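Local coordinates for protein transcriptional regulator, BadM/Rrf2 family (Thermincola potens, PDB 4CIC) that probably binds DNA as the Rrf2-family transcriptional regulator IscR, which is linked to the control of iron-sulfur cluster biogenesis, at residues F19-H24 with K33-R38; Q23-G28 with Y69-E74; Y13-M18 with G81-V86; R76-G81 with I131-M136. The protein carries 3 engineered substitutions. One frame throughout, in Å; residues are numbered along the deposited sequence.

Contact 1. Residues F19-H24 with K33-R38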
loop_
_atom_site.group_PDB
_atom_site.type_symbol
_atom_site.label_atom_id
_atom_site.label_comp_id
_atom_site.label_asym_id
_atom_site.label_seq_id
_atom_site.Cartn_x
_atom_site.Cartn_y
_atom_site.Cartn_z
ATOM N N PHE A 19 -8.415 -13.855 -12.069
ATOM C CA PHE A 19 -9.263 -14.695 -11.234
ATOM C C PHE A 19 -10.417 -15.284 -12.052
ATOM O O PHE A 19 -10.780 -16.451 -11.885
ATOM C CB PHE A 19 -9.779 -13.957 -9.992
ATOM C CG PHE A 19 -10.610 -14.831 -9.099
ATOM C CD1 PHE A 19 -10.037 -15.918 -8.448
ATOM C CD2 PHE A 19 -11.962 -14.602 -8.953
ATOM C CE1 PHE A 19 -10.819 -16.766 -7.646
ATOM C CE2 PHE A 19 -12.741 -15.439 -8.166
ATOM C CZ PHE A 19 -12.157 -16.514 -7.497
ATOM N N ASP A 20 -11.001 -14.478 -12.928
ATOM C CA ASP A 20 -12.065 -15.001 -13.802
ATOM C C ASP A 20 -11.520 -16.161 -14.632
ATOM O O ASP A 20 -12.173 -17.228 -14.759
ATOM C CB ASP A 20 -12.621 -13.876 -14.686
ATOM C CG ASP A 20 -13.799 -14.330 -15.558
ATOM O OD1 ASP A 20 -13.578 -15.092 -16.520
ATOM O OD2 ASP A 20 -14.947 -13.902 -15.274
ATOM N N LEU A 21 -10.328 -16.000 -15.204
ATOM C CA LEU A 21 -9.710 -17.137 -15.899
ATOM C C LEU A 21 -9.477 -18.351 -14.987
ATOM O O LEU A 21 -9.685 -19.499 -15.396
ATOM C CB LEU A 21 -8.402 -16.713 -16.571
ATOM C CG LEU A 21 -8.566 -15.736 -17.734
ATOM C CD1 LEU A 21 -7.210 -15.180 -18.160
ATOM C CD2 LEU A 21 -9.188 -16.514 -18.916
ATOM N N ALA A 22 -9.071 -18.113 -13.740
ATOM C CA ALA A 22 -8.906 -19.223 -12.789
ATOM C C ALA A 22 -10.214 -19.982 -12.567
ATOM O O ALA A 22 -10.228 -21.228 -12.478
ATOM C CB ALA A 22 -8.339 -18.708 -11.431
ATOM N N GLN A 23 -11.312 -19.230 -12.477
ATOM C CA GLN A 23 -12.646 -19.813 -12.280
ATOM C C GLN A 23 -13.091 -20.644 -13.460
ATOM O O GLN A 23 -13.969 -21.484 -13.316
ATOM C CB GLN A 23 -13.694 -18.725 -12.043
ATOM C CG GLN A 23 -13.510 -18.084 -10.661
ATOM C CD GLN A 23 -14.576 -17.040 -10.342
ATOM O OE1 GLN A 23 -14.642 -15.984 -10.976
ATOM N NE2 GLN A 23 -15.404 -17.327 -9.343
ATOM N N HIS A 24 -12.488 -20.411 -14.620
ATOM C CA HIS A 24 -12.874 -21.174 -15.814
ATOM C C HIS A 24 -11.792 -22.125 -16.312
ATOM O O HIS A 24 -11.924 -22.712 -17.392
ATOM C CB HIS A 24 -13.274 -20.205 -16.933
ATOM C CG HIS A 24 -14.516 -19.429 -16.625
ATOM N ND1 HIS A 24 -14.506 -18.259 -15.908
ATOM C CD2 HIS A 24 -15.816 -19.674 -16.935
ATOM C CE1 HIS A 24 -15.744 -17.807 -15.781
ATOM N NE2 HIS A 24 -16.555 -18.650 -16.396
ATOM N N LYS A 33 -14.656 -10.990 -24.272
ATOM C CA LYS A 33 -15.964 -10.366 -24.078
ATOM C C LYS A 33 -16.686 -10.943 -22.862
ATOM O O LYS A 33 -17.303 -10.202 -22.091
ATOM C CB LYS A 33 -16.842 -10.522 -25.320
ATOM C CG LYS A 33 -18.237 -9.952 -25.137
ATOM C CD LYS A 33 -19.146 -10.293 -26.309
ATOM C CE LYS A 33 -20.573 -9.830 -26.041
ATOM N NZ LYS A 33 -21.479 -10.116 -27.189
ATOM N N SER A 34 -16.605 -12.263 -22.687
ATOM C CA SER A 34 -17.274 -12.903 -21.559
ATOM C C SER A 34 -16.657 -12.485 -20.227
ATOM O O SER A 34 -17.369 -12.317 -19.233
ATOM C CB SER A 34 -17.285 -14.434 -21.698
ATOM O OG SER A 34 -16.000 -15.002 -21.444
ATOM N N ILE A 35 -15.340 -12.317 -20.208
ATOM C CA ILE A 35 -14.657 -11.851 -18.992
ATOM C C ILE A 35 -15.107 -10.435 -18.660
ATOM O O ILE A 35 -15.447 -10.117 -17.510
ATOM C CB ILE A 35 -13.125 -11.885 -19.151
ATOM C CG1 ILE A 35 -12.626 -13.332 -19.261
ATOM C CG2 ILE A 35 -12.441 -11.181 -17.955
ATOM C CD1 ILE A 35 -11.142 -13.441 -19.620
ATOM N N ALA A 36 -15.117 -9.581 -19.676
ATOM C CA ALA A 36 -15.494 -8.183 -19.481
ATOM C C ALA A 36 -16.928 -8.110 -18.986
ATOM O O ALA A 36 -17.263 -7.280 -18.156
ATOM C CB ALA A 36 -15.333 -7.401 -20.775
ATOM N N GLU A 37 -17.769 -9.012 -19.482
ATOM C CA GLU A 37 -19.176 -9.011 -19.113
ATOM C C GLU A 37 -19.362 -9.435 -17.656
ATOM O O GLU A 37 -20.142 -8.840 -16.920
ATOM C CB GLU A 37 -19.962 -9.958 -20.030
ATOM C CG GLU A 37 -21.416 -9.594 -20.194
ATOM C CD GLU A 37 -21.644 -8.673 -21.374
ATOM O OE1 GLU A 37 -21.202 -9.022 -22.493
ATOM O OE2 GLU A 37 -22.257 -7.599 -21.185
ATOM N N ARG A 38 -18.649 -10.474 -17.243
ATOM C CA ARG A 38 -18.822 -11.011 -15.902
ATOM C C ARG A 38 -18.217 -10.089 -14.856
ATOM O O ARG A 38 -18.697 -10.024 -13.730
ATOM C CB ARG A 38 -18.167 -12.384 -15.783
ATOM C CG ARG A 38 -18.959 -13.508 -16.432
ATOM C CD ARG A 38 -18.323 -14.855 -16.123
ATOM N NE ARG A 38 -17.023 -15.002 -16.767
ATOM C CZ ARG A 38 -16.851 -15.474 -17.998
ATOM N NH1 ARG A 38 -17.908 -15.850 -18.716
ATOM N NH2 ARG A 38 -15.628 -15.584 -18.510
#
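Arg38 and Asp20 join helix 32-39 to helix 9-23 through a side-on, two-nitrogen salt bridge. Followed outward, Arg38 begins with CB 3.6 Å from Asp20 OD2, and CD runs past the same oxygen. The chain then bends at chi3 (-68°), which brings NE to 2.8 Å from Asp20 OD2. Beyond CZ, the NH2 group donates to Asp20 OD1 at 2.9 Å, while NH1 lies near His24 NE2. Both carboxylate oxygens use their syn lone pairs, and the two flat groups are nearly coplanar, 20° apart. Asp20 reaches across because its CG is anti to the backbone N (chi1 -176°).

The guanidinium is also sandwiched. Ser34 O lies over the centre of one face, and His24 CE1 comes over the opposite face, nearer the rim, 3.4 Å from Arg38 CZ. His24 is itself anchored, its ND1 donating to Asp20 O at 2.8 Å in the ring plane. Ile35 slants across Asp20, its CG1 3.4 Å from Asp20 OD1, and Ile35 CD1 meets Leu21 CD2 at 3.7 Å, an apolar contact beside the salt bridge. An alanine in place of Asp20 would probably leave the Arg38 guanidinium without its charge partner and less firmly held beside His24, with the weak bond from Arg38 NH2 to Ser34 OG remaining.

Helix 32-39 precedes helix 43-55 in the helix-turn-helix region, and Gln39 also donates to Asp20 OD2. With three donors, the Asp20 charge is likely to be well stabilised, and the nearby arginine would tend to disfavour a second proton on the His24 ring.

Contact 2. Residues Q23-G28 with Y69-E74; sequences QHFGEG and YILARE
Phe25 brings its ring up to the chain leaving strand 68-71, with CD1 and CE1 at Leu71 and CE2 at Glu74. Its CG stands anti to the backbone N (chi1 -173°), which sets CG beside the carbonyl carbon, and the ring beyond it reaches strand 68-71. CE1 approaches Leu71 O at 3.6 Å, with the oxygen near the ring plane, and CD1 touches Leu71 CB at 3.9 Å. Farther round, CE2 packs 3.8 Å from Glu74 CA and is also close to CG of that residue. Arg73 O, 4.1 Å from Phe25 CZ, is buried here without a polar partner in the model.

A second, smaller meeting point involves Gly28, whose C lies 3.7 Å from Ile70 CG2. The phi of 114° at Gly28 suits a residue lacking CB. A water ties the two backbones together, donating to Gly28 O at 2.9 Å and to Tyr69 O at the same distance.

The contact thus joins the turn after helix 9-23 to the end of the second wing strand, at the surface: Ile70 pairs with Lys60 of strand 59-62, Tyr69 bonds through its backbone to Val30, and Leu71 turns inward onto Met18, Leu21 and Ala22 of helix 9-23.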
loop_
_atom_site.group_PDB
_atom_site.type_symbol
_atom_site.label_atom_id
_atom_site.label_comp_id
_atom_site.label_asym_id
_atom_site.label_seq_id
_atom_site.Cartn_x
_atom_site.Cartn_y
_atom_site.Cartn_z
ATOM N N GLN A 23 -11.312 -19.230 -12.477
ATOM C CA GLN A 23 -12.646 -19.813 -12.280
ATOM C C GLN A 23 -13.091 -20.644 -13.460
ATOM O O GLN A 23 -13.969 -21.484 -13.316
ATOM C CB GLN A 23 -13.694 -18.725 -12.043
ATOM C CG GLN A 23 -13.510 -18.084 -10.661
ATOM C CD GLN A 23 -14.576 -17.040 -10.342
ATOM O OE1 GLN A 23 -14.642 -15.984 -10.976
ATOM N NE2 GLN A 23 -15.404 -17.327 -9.343
ATOM N N HIS A 24 -12.488 -20.411 -14.620
ATOM C CA HIS A 24 -12.874 -21.174 -15.814
ATOM C C HIS A 24 -11.792 -22.125 -16.312
ATOM O O HIS A 24 -11.924 -22.712 -17.392
ATOM C CB HIS A 24 -13.274 -20.205 -16.933
ATOM C CG HIS A 24 -14.516 -19.429 -16.625
ATOM N ND1 HIS A 24 -14.506 -18.259 -15.908
ATOM C CD2 HIS A 24 -15.816 -19.674 -16.935
ATOM C CE1 HIS A 24 -15.744 -17.807 -15.781
ATOM N NE2 HIS A 24 -16.555 -18.650 -16.396
ATOM N N PHE A 25 -10.732 -22.299 -15.528
ATOM C CA PHE A 25 -9.546 -23.034 -15.964
ATOM C C PHE A 25 -9.872 -24.467 -16.370
ATOM O O PHE A 25 -9.417 -24.929 -17.402
ATOM C CB PHE A 25 -8.495 -23.010 -14.856
ATOM C CG PHE A 25 -7.153 -23.602 -15.243
ATOM C CD1 PHE A 25 -6.496 -23.194 -16.392
ATOM C CD2 PHE A 25 -6.539 -24.524 -14.416
ATOM C CE1 PHE A 25 -5.252 -23.737 -16.726
ATOM C CE2 PHE A 25 -5.285 -25.050 -14.715
ATOM C CZ PHE A 25 -4.644 -24.659 -15.878
ATOM N N GLY A 26 -10.649 -25.156 -15.548
ATOM C CA GLY A 26 -10.997 -26.539 -15.840
ATOM C C GLY A 26 -11.873 -26.680 -17.068
ATOM O O GLY A 26 -11.736 -27.627 -17.855
ATOM N N GLU A 27 -12.787 -25.739 -17.230
ATOM C CA GLU A 27 -13.762 -25.834 -18.307
ATOM C C GLU A 27 -13.160 -25.495 -19.656
ATOM O O GLU A 27 -13.665 -25.929 -20.687
ATOM C CB GLU A 27 -14.954 -24.932 -18.012
ATOM C CG GLU A 27 -15.839 -25.471 -16.902
ATOM C CD GLU A 27 -17.105 -24.659 -16.722
ATOM O OE1 GLU A 27 -17.150 -23.505 -17.203
ATOM O OE2 GLU A 27 -18.059 -25.182 -16.106
ATOM N N GLY A 28 -12.084 -24.716 -19.655
ATOM C CA GLY A 28 -11.407 -24.371 -20.893
ATOM C C GLY A 28 -11.489 -22.901 -21.261
ATOM O O GLY A 28 -11.916 -22.071 -20.461
ATOM N N TYR A 69 -9.198 -17.442 -24.303
ATOM C CA TYR A 69 -8.026 -17.352 -23.436
ATOM C C TYR A 69 -8.130 -18.309 -22.264
ATOM O O TYR A 69 -9.226 -18.548 -21.760
ATOM C CB TYR A 69 -7.871 -15.915 -22.915
ATOM C CG TYR A 69 -7.405 -14.971 -24.004
ATOM C CD1 TYR A 69 -8.316 -14.332 -24.837
ATOM C CD2 TYR A 69 -6.051 -14.764 -24.230
ATOM C CE1 TYR A 69 -7.884 -13.489 -25.852
ATOM C CE2 TYR A 69 -5.614 -13.926 -25.237
ATOM C CZ TYR A 69 -6.533 -13.289 -26.039
ATOM O OH TYR A 69 -6.085 -12.450 -27.035
ATOM N N ILE A 70 -6.981 -18.835 -21.828
ATOM C CA ILE A 70 -6.894 -19.660 -20.617
ATOM C C ILE A 70 -5.643 -19.275 -19.841
ATOM O O ILE A 70 -4.727 -18.682 -20.404
ATOM C CB ILE A 70 -6.804 -21.186 -20.914
ATOM C CG1 ILE A 70 -5.626 -21.496 -21.834
ATOM C CG2 ILE A 70 -8.051 -21.654 -21.535
ATOM C CD1 ILE A 70 -5.326 -22.977 -21.966
ATOM N N LEU A 71 -5.613 -19.576 -18.547
ATOM C CA LEU A 71 -4.366 -19.411 -17.799
ATOM C C LEU A 71 -3.291 -20.276 -18.436
ATOM O O LEU A 71 -3.562 -21.395 -18.908
ATOM C CB LEU A 71 -4.532 -19.839 -16.343
ATOM C CG LEU A 71 -5.489 -19.080 -15.436
ATOM C CD1 LEU A 71 -5.526 -19.754 -14.076
ATOM C CD2 LEU A 71 -5.047 -17.638 -15.286
ATOM N N ALA A 72 -2.063 -19.763 -18.430
ATOM C CA ALA A 72 -0.915 -20.487 -18.975
ATOM C C ALA A 72 -0.136 -21.276 -17.913
ATOM O O ALA A 72 0.778 -22.042 -18.250
ATOM C CB ALA A 72 0.010 -19.517 -19.694
ATOM N N ARG A 73 -0.494 -21.066 -16.645
ATOM C CA ARG A 73 0.003 -21.850 -15.508
ATOM C C ARG A 73 -1.205 -22.202 -14.645
ATOM O O ARG A 73 -2.226 -21.519 -14.712
ATOM C CB ARG A 73 0.978 -21.031 -14.650
ATOM C CG ARG A 73 2.160 -20.475 -15.397
ATOM C CD ARG A 73 3.392 -20.448 -14.509
ATOM N NE ARG A 73 3.267 -19.561 -13.345
ATOM C CZ ARG A 73 3.636 -18.283 -13.335
ATOM N NH1 ARG A 73 4.127 -17.733 -14.438
ATOM N NH2 ARG A 73 3.510 -17.554 -12.228
ATOM N N GLU A 74 -1.081 -23.238 -13.822
ATOM C CA GLU A 74 -2.183 -23.652 -12.947
ATOM C C GLU A 74 -2.356 -22.576 -11.888
ATOM O O GLU A 74 -1.388 -21.929 -11.536
ATOM C CB GLU A 74 -1.861 -24.980 -12.265
ATOM C CG GLU A 74 -1.883 -26.204 -13.221
ATOM C CD GLU A 74 -1.306 -27.467 -12.594
ATOM O OE1 GLU A 74 -1.670 -27.798 -11.447
ATOM O OE2 GLU A 74 -0.483 -28.132 -13.253
HETATM O O HOH W 1 -10.323 -19.942 -19.410
#

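Contact 3. Residues Y13-M18 with G81-V86; sequences YGVQAM and GDIIRV. With NA (sodium ion), chain D.
In the buried core of the winged helix-turn-helix region, helix 9-23 packs on helix 80-87 through Ile83, which meets Met18, Val15 and Gly14. Over these segments the axes come within 9.9 Å, and their directions differ by 130°. Met18 and Ile83 slide past each other in opposite directions, with Ile83 CD1 lying 3.7 Å from Met18 CB and almost as near its CG. The methionine then folds at chi2 and chi3 instead of extending.

Near its C-terminal end, helix 80-87 offers backbone oxygens to a sodium ion: Arg85 O binds at 2.5 Å, as does Val86 O, with Glu88 O as a further ligand. The side chain of Arg85 forms salt bridges with Glu125 and Asp129 of helix 112-129.

The other branch of Ile83 serves Gly14 and Val15: CG2 is 4.3 Å from Gly14 C and sits equally far from Val15 CG2. A CB on Gly14 would point at this isoleucine and come about 4.0 Å from its CG2. Ile84 turns its end inward, chi2 (-49°) placing CD1 4.1 Å from Val15 CG2. Leu133 of helix 133-143 touches both Met18 and Ile83. Thr113 of the second subunit packs on Val15, and Met3 of that subunit on Ile84. The interface is wholly apolar, the helix-to-helix packing that builds the core of a winged helix-turn-helix fold, as in the Rrf2 family.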
loop_
_atom_site.group_PDB
_atom_site.type_symbol
_atom_site.label_atom_id
_atom_site.label_comp_id
_atom_site.label_asym_id
_atom_site.label_seq_id
_atom_site.Cartn_x
_atom_site.Cartn_y
_atom_site.Cartn_z
ATOM N N TYR A 13 -8.165 -4.552 -12.052
ATOM C CA TYR A 13 -8.648 -5.294 -13.221
ATOM C C TYR A 13 -7.751 -6.471 -13.616
ATOM O O TYR A 13 -8.253 -7.501 -14.108
ATOM C CB TYR A 13 -8.924 -4.348 -14.396
ATOM C CG TYR A 13 -10.006 -3.329 -14.077
ATOM C CD1 TYR A 13 -10.872 -3.522 -13.005
ATOM C CD2 TYR A 13 -10.174 -2.194 -14.848
ATOM C CE1 TYR A 13 -11.870 -2.602 -12.702
ATOM C CE2 TYR A 13 -11.167 -1.262 -14.545
ATOM C CZ TYR A 13 -12.007 -1.475 -13.474
ATOM O OH TYR A 13 -12.993 -0.560 -13.174
ATOM N N GLY A 14 -6.443 -6.336 -13.414
ATOM C CA GLY A 14 -5.509 -7.418 -13.687
ATOM C C GLY A 14 -5.835 -8.656 -12.872
ATOM O O GLY A 14 -5.984 -9.787 -13.403
ATOM N N VAL A 15 -6.009 -8.447 -11.577
ATOM C CA VAL A 15 -6.357 -9.548 -10.692
ATOM C C VAL A 15 -7.765 -10.059 -10.963
ATOM O O VAL A 15 -7.968 -11.274 -10.977
ATOM C CB VAL A 15 -6.153 -9.162 -9.214
ATOM C CG1 VAL A 15 -6.579 -10.304 -8.284
ATOM C CG2 VAL A 15 -4.689 -8.831 -9.000
ATOM N N GLN A 16 -8.730 -9.168 -11.192
ATOM C CA GLN A 16 -10.086 -9.642 -11.511
ATOM C C GLN A 16 -10.087 -10.530 -12.743
ATOM O O GLN A 16 -10.775 -11.550 -12.775
ATOM C CB GLN A 16 -11.060 -8.492 -11.771
ATOM C CG GLN A 16 -11.609 -7.840 -10.525
ATOM C CD GLN A 16 -12.683 -6.820 -10.867
ATOM O OE1 GLN A 16 -12.384 -5.671 -11.184
ATOM N NE2 GLN A 16 -13.934 -7.243 -10.817
ATOM N N ALA A 17 -9.347 -10.130 -13.772
ATOM C CA ALA A 17 -9.391 -10.877 -15.036
ATOM C C ALA A 17 -8.699 -12.228 -14.864
ATOM O O ALA A 17 -9.172 -13.255 -15.384
ATOM C CB ALA A 17 -8.719 -10.072 -16.134
ATOM N N MET A 18 -7.592 -12.232 -14.111
ATOM C CA MET A 18 -6.856 -13.473 -13.883
ATOM C C MET A 18 -7.677 -14.409 -13.026
ATOM O O MET A 18 -7.666 -15.624 -13.245
ATOM C CB MET A 18 -5.495 -13.202 -13.232
ATOM C CG MET A 18 -4.501 -12.508 -14.182
ATOM S SD MET A 18 -3.994 -13.655 -15.518
ATOM C CE MET A 18 -3.103 -14.887 -14.599
ATOM N N GLY A 81 0.986 -11.622 -6.232
ATOM C CA GLY A 81 2.164 -10.792 -6.418
ATOM C C GLY A 81 2.852 -10.937 -7.773
ATOM O O GLY A 81 3.444 -9.973 -8.269
ATOM N N ASP A 82 2.815 -12.138 -8.354
ATOM C CA ASP A 82 3.359 -12.375 -9.697
ATOM C C ASP A 82 2.610 -11.524 -10.719
ATOM O O ASP A 82 3.198 -11.000 -11.660
ATOM C CB ASP A 82 3.167 -13.828 -10.159
ATOM C CG ASP A 82 3.975 -14.848 -9.366
ATOM O OD1 ASP A 82 5.015 -14.487 -8.777
ATOM O OD2 ASP A 82 3.570 -16.045 -9.373
ATOM N N ILE A 83 1.292 -11.457 -10.576
ATOM C CA ILE A 83 0.483 -10.687 -11.502
ATOM C C ILE A 83 0.832 -9.201 -11.360
ATOM O O ILE A 83 1.029 -8.491 -12.349
ATOM C CB ILE A 83 -1.014 -10.884 -11.204
ATOM C CG1 ILE A 83 -1.388 -12.361 -11.368
ATOM C CG2 ILE A 83 -1.838 -9.947 -12.053
ATOM C CD1 ILE A 83 -2.769 -12.691 -10.792
ATOM N N ILE A 84 0.927 -8.737 -10.118
ATOM C CA ILE A 84 1.247 -7.339 -9.868
ATOM C C ILE A 84 2.644 -7.002 -10.410
ATOM O O ILE A 84 2.830 -5.978 -11.049
ATOM C CB ILE A 84 1.151 -7.018 -8.361
ATOM C CG1 ILE A 84 -0.299 -7.195 -7.868
ATOM C CG2 ILE A 84 1.647 -5.619 -8.068
ATOM C CD1 ILE A 84 -1.332 -6.504 -8.718
ATOM N N ARG A 85 3.624 -7.858 -10.166
ATOM C CA ARG A 85 4.966 -7.622 -10.713
ATOM C C ARG A 85 5.008 -7.480 -12.237
ATOM O O ARG A 85 5.703 -6.611 -12.781
ATOM C CB ARG A 85 5.931 -8.713 -10.278
ATOM C CG ARG A 85 6.425 -8.546 -8.863
ATOM C CD ARG A 85 7.449 -9.597 -8.539
ATOM N NE ARG A 85 7.686 -9.662 -7.107
ATOM C CZ ARG A 85 7.056 -10.501 -6.295
ATOM N NH1 ARG A 85 6.164 -11.343 -6.794
ATOM N NH2 ARG A 85 7.322 -10.502 -4.995
ATOM N N VAL A 86 4.253 -8.326 -12.923
ATOM C CA VAL A 86 4.176 -8.257 -14.378
ATOM C C VAL A 86 3.635 -6.885 -14.825
ATOM O O VAL A 86 4.190 -6.233 -15.717
ATOM C CB VAL A 86 3.297 -9.388 -14.914
ATOM C CG1 VAL A 86 2.811 -9.062 -16.316
ATOM C CG2 VAL A 86 4.071 -10.686 -14.871
HETATM NA NA NA D . 6.480 -5.607 -14.973
#

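Contact 4. Residues R76-G81 with I131-M136; sequences RDIKVG and ITLADM
A capping box formed by Thr132 and Asp135 opens helix 133-143, and Thr132 is joined there to Lys79 by a single antiparallel beta bridge. Lys79 in turn holds the N-cap position of helix 80-87, so two helix starts are tied together. The bridged residues are a non-hydrogen-bonded pair, flanked by Val80 N donating to Ile131 O at 2.9 Å and Leu133 N donating to Ile78 O at 3.0 Å. The same oxygens also receive CA-H contacts, Thr132 CA being 3.3 Å from Ile78 O.

Within the box, Asp135 N donates to Thr132 OG1 at 3.1 Å, and Thr132 N donates to Asp135 OD2 from the anti side of the carboxylate. With chi1 at 64°, OG1 lies between the backbone N and the carbonyl carbon, while CG2 packs 3.6 Å from Arg76 O. An alanine at Thr132 would probably leave Asp135 N without its capping acceptor and open a gap beside Arg76 O.

Apolar groups extend the seam. Ala134 CB rests on Arg76 CA, while the side chains of Ile78 and Leu133 cross obliquely, CG2 of the isoleucine 3.9 Å from CD1 of the leucine. Val116 of the second subunit packs on Ile131. Val80 CG2 meets Ile131 CG2 at 3.9 Å and the sulfur of Met136, SD, at 3.7 Å.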
loop_
_atom_site.group_PDB
_atom_site.type_symbol
_atom_site.label_atom_id
_atom_site.label_comp_id
_atom_site.label_asym_id
_atom_site.label_seq_id
_atom_site.Cartn_x
_atom_site.Cartn_y
_atom_site.Cartn_z
ATOM N N ARG A 76 -2.564 -22.670 -8.771
ATOM C CA ARG A 76 -1.707 -22.867 -7.590
ATOM C C ARG A 76 -0.277 -22.363 -7.811
ATOM O O ARG A 76 0.464 -22.142 -6.843
ATOM C CB ARG A 76 -1.686 -24.336 -7.162
ATOM C CG ARG A 76 -1.037 -25.249 -8.185
ATOM C CD ARG A 76 -1.332 -26.733 -7.916
ATOM N NE ARG A 76 -0.642 -27.541 -8.922
ATOM C CZ ARG A 76 0.556 -28.086 -8.739
ATOM N NH1 ARG A 76 1.178 -27.939 -7.577
ATOM N NH2 ARG A 76 1.124 -28.786 -9.710
ATOM N N ASP A 77 0.102 -22.184 -9.076
ATOM C CA ASP A 77 1.439 -21.692 -9.432
ATOM C C ASP A 77 1.437 -20.213 -9.842
ATOM O O ASP A 77 2.399 -19.738 -10.444
ATOM C CB ASP A 77 2.032 -22.528 -10.569
ATOM C CG ASP A 77 2.292 -23.978 -10.152
ATOM O OD1 ASP A 77 2.725 -24.195 -8.994
ATOM O OD2 ASP A 77 2.060 -24.899 -10.969
ATOM N N ILE A 78 0.353 -19.501 -9.555
ATOM C CA ILE A 78 0.327 -18.062 -9.826
ATOM C C ILE A 78 0.016 -17.317 -8.538
ATOM O O ILE A 78 -1.112 -17.372 -8.048
ATOM C CB ILE A 78 -0.731 -17.693 -10.918
ATOM C CG1 ILE A 78 -0.427 -18.442 -12.210
ATOM C CG2 ILE A 78 -0.723 -16.171 -11.160
ATOM C CD1 ILE A 78 -1.515 -18.317 -13.274
ATOM N N LYS A 79 1.007 -16.599 -7.997
ATOM C CA LYS A 79 0.779 -15.727 -6.845
ATOM C C LYS A 79 0.166 -14.405 -7.295
ATOM O O LYS A 79 0.431 -13.945 -8.394
ATOM C CB LYS A 79 2.103 -15.412 -6.118
ATOM C CG LYS A 79 2.793 -16.627 -5.555
ATOM C CD LYS A 79 4.199 -16.305 -5.116
ATOM C CE LYS A 79 4.893 -17.547 -4.582
ATOM N NZ LYS A 79 6.270 -17.227 -4.085
ATOM N N VAL A 80 -0.655 -13.787 -6.452
ATOM C CA VAL A 80 -1.205 -12.487 -6.802
ATOM C C VAL A 80 -0.048 -11.515 -7.048
ATOM O O VAL A 80 -0.095 -10.684 -7.957
ATOM C CB VAL A 80 -2.150 -11.948 -5.715
ATOM C CG1 VAL A 80 -2.612 -10.560 -6.072
ATOM C CG2 VAL A 80 -3.364 -12.874 -5.600
ATOM N N GLY A 81 0.986 -11.622 -6.232
ATOM C CA GLY A 81 2.164 -10.792 -6.418
ATOM C C GLY A 81 2.852 -10.937 -7.773
ATOM O O GLY A 81 3.444 -9.973 -8.269
ATOM N N ILE A 131 -0.686 -15.406 -1.309
ATOM C CA ILE A 131 -2.005 -15.770 -1.848
ATOM C C ILE A 131 -1.864 -16.182 -3.297
ATOM O O ILE A 131 -1.339 -15.427 -4.112
ATOM C CB ILE A 131 -2.970 -14.559 -1.775
ATOM C CG1 ILE A 131 -3.181 -14.148 -0.316
ATOM C CG2 ILE A 131 -4.314 -14.876 -2.428
ATOM C CD1 ILE A 131 -3.762 -12.748 -0.149
ATOM N N THR A 132 -2.353 -17.371 -3.647
ATOM C CA THR A 132 -2.337 -17.763 -5.042
ATOM C C THR A 132 -3.746 -17.709 -5.614
ATOM O O THR A 132 -4.726 -17.572 -4.878
ATOM C CB THR A 132 -1.850 -19.215 -5.250
ATOM O OG1 THR A 132 -2.775 -20.115 -4.635
ATOM C CG2 THR A 132 -0.465 -19.415 -4.650
ATOM N N LEU A 133 -3.851 -17.824 -6.927
ATOM C CA LEU A 133 -5.173 -17.928 -7.539
ATOM C C LEU A 133 -5.923 -19.159 -7.027
ATOM O O LEU A 133 -7.134 -19.105 -6.867
ATOM C CB LEU A 133 -5.083 -17.887 -9.059
ATOM C CG LEU A 133 -4.578 -16.593 -9.724
ATOM C CD1 LEU A 133 -4.583 -16.762 -11.258
ATOM C CD2 LEU A 133 -5.456 -15.415 -9.319
ATOM N N ALA A 134 -5.214 -20.234 -6.688
ATOM C CA ALA A 134 -5.913 -21.390 -6.105
ATOM C C ALA A 134 -6.502 -21.045 -4.735
ATOM O O ALA A 134 -7.598 -21.491 -4.390
ATOM C CB ALA A 134 -4.994 -22.598 -5.996
ATOM N N ASP A 135 -5.760 -20.278 -3.937
ATOM C CA ASP A 135 -6.286 -19.852 -2.646
ATOM C C ASP A 135 -7.561 -19.030 -2.835
ATOM O O ASP A 135 -8.528 -19.166 -2.078
ATOM C CB ASP A 135 -5.269 -18.955 -1.928
ATOM C CG ASP A 135 -4.052 -19.707 -1.393
ATOM O OD1 ASP A 135 -4.195 -20.850 -0.927
ATOM O OD2 ASP A 135 -2.941 -19.122 -1.412
ATOM N N MET A 136 -7.539 -18.146 -3.827
ATOM C CA MET A 136 -8.706 -17.323 -4.124
ATOM C C MET A 136 -9.893 -18.191 -4.587
ATOM O O MET A 136 -11.037 -17.961 -4.179
ATOM C CB MET A 136 -8.343 -16.246 -5.159
ATOM C CG MET A 136 -7.359 -15.153 -4.609
ATOM S SD MET A 136 -6.880 -14.042 -5.932
ATOM C CE MET A 136 -8.378 -13.113 -6.220
#

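Helix 9-23 links three of the contacts: contacts 1 and 3 use successive parts of it, and contact 2 starts where it ends. Contacts 1 and 2 meet where Leu21 CD2 lies 3.5 Å from Tyr69 O. Met18 CE, 3.4 Å from Leu71 CD2, connects contact 3 with contact 2. Contacts 3 and 4 share Gly81, have centres about 10 Å apart and both touch the second subunit; Ile83 CG1 packs 3.9 Å from Ile78 CG2 between them. Contact 4 also reaches contact 1, through Phe19 CE1 3.5 Å from Met136 C. The sodium ion belongs to contact 3 and lies about 13 Å from the side chain of Ile78 in contact 4.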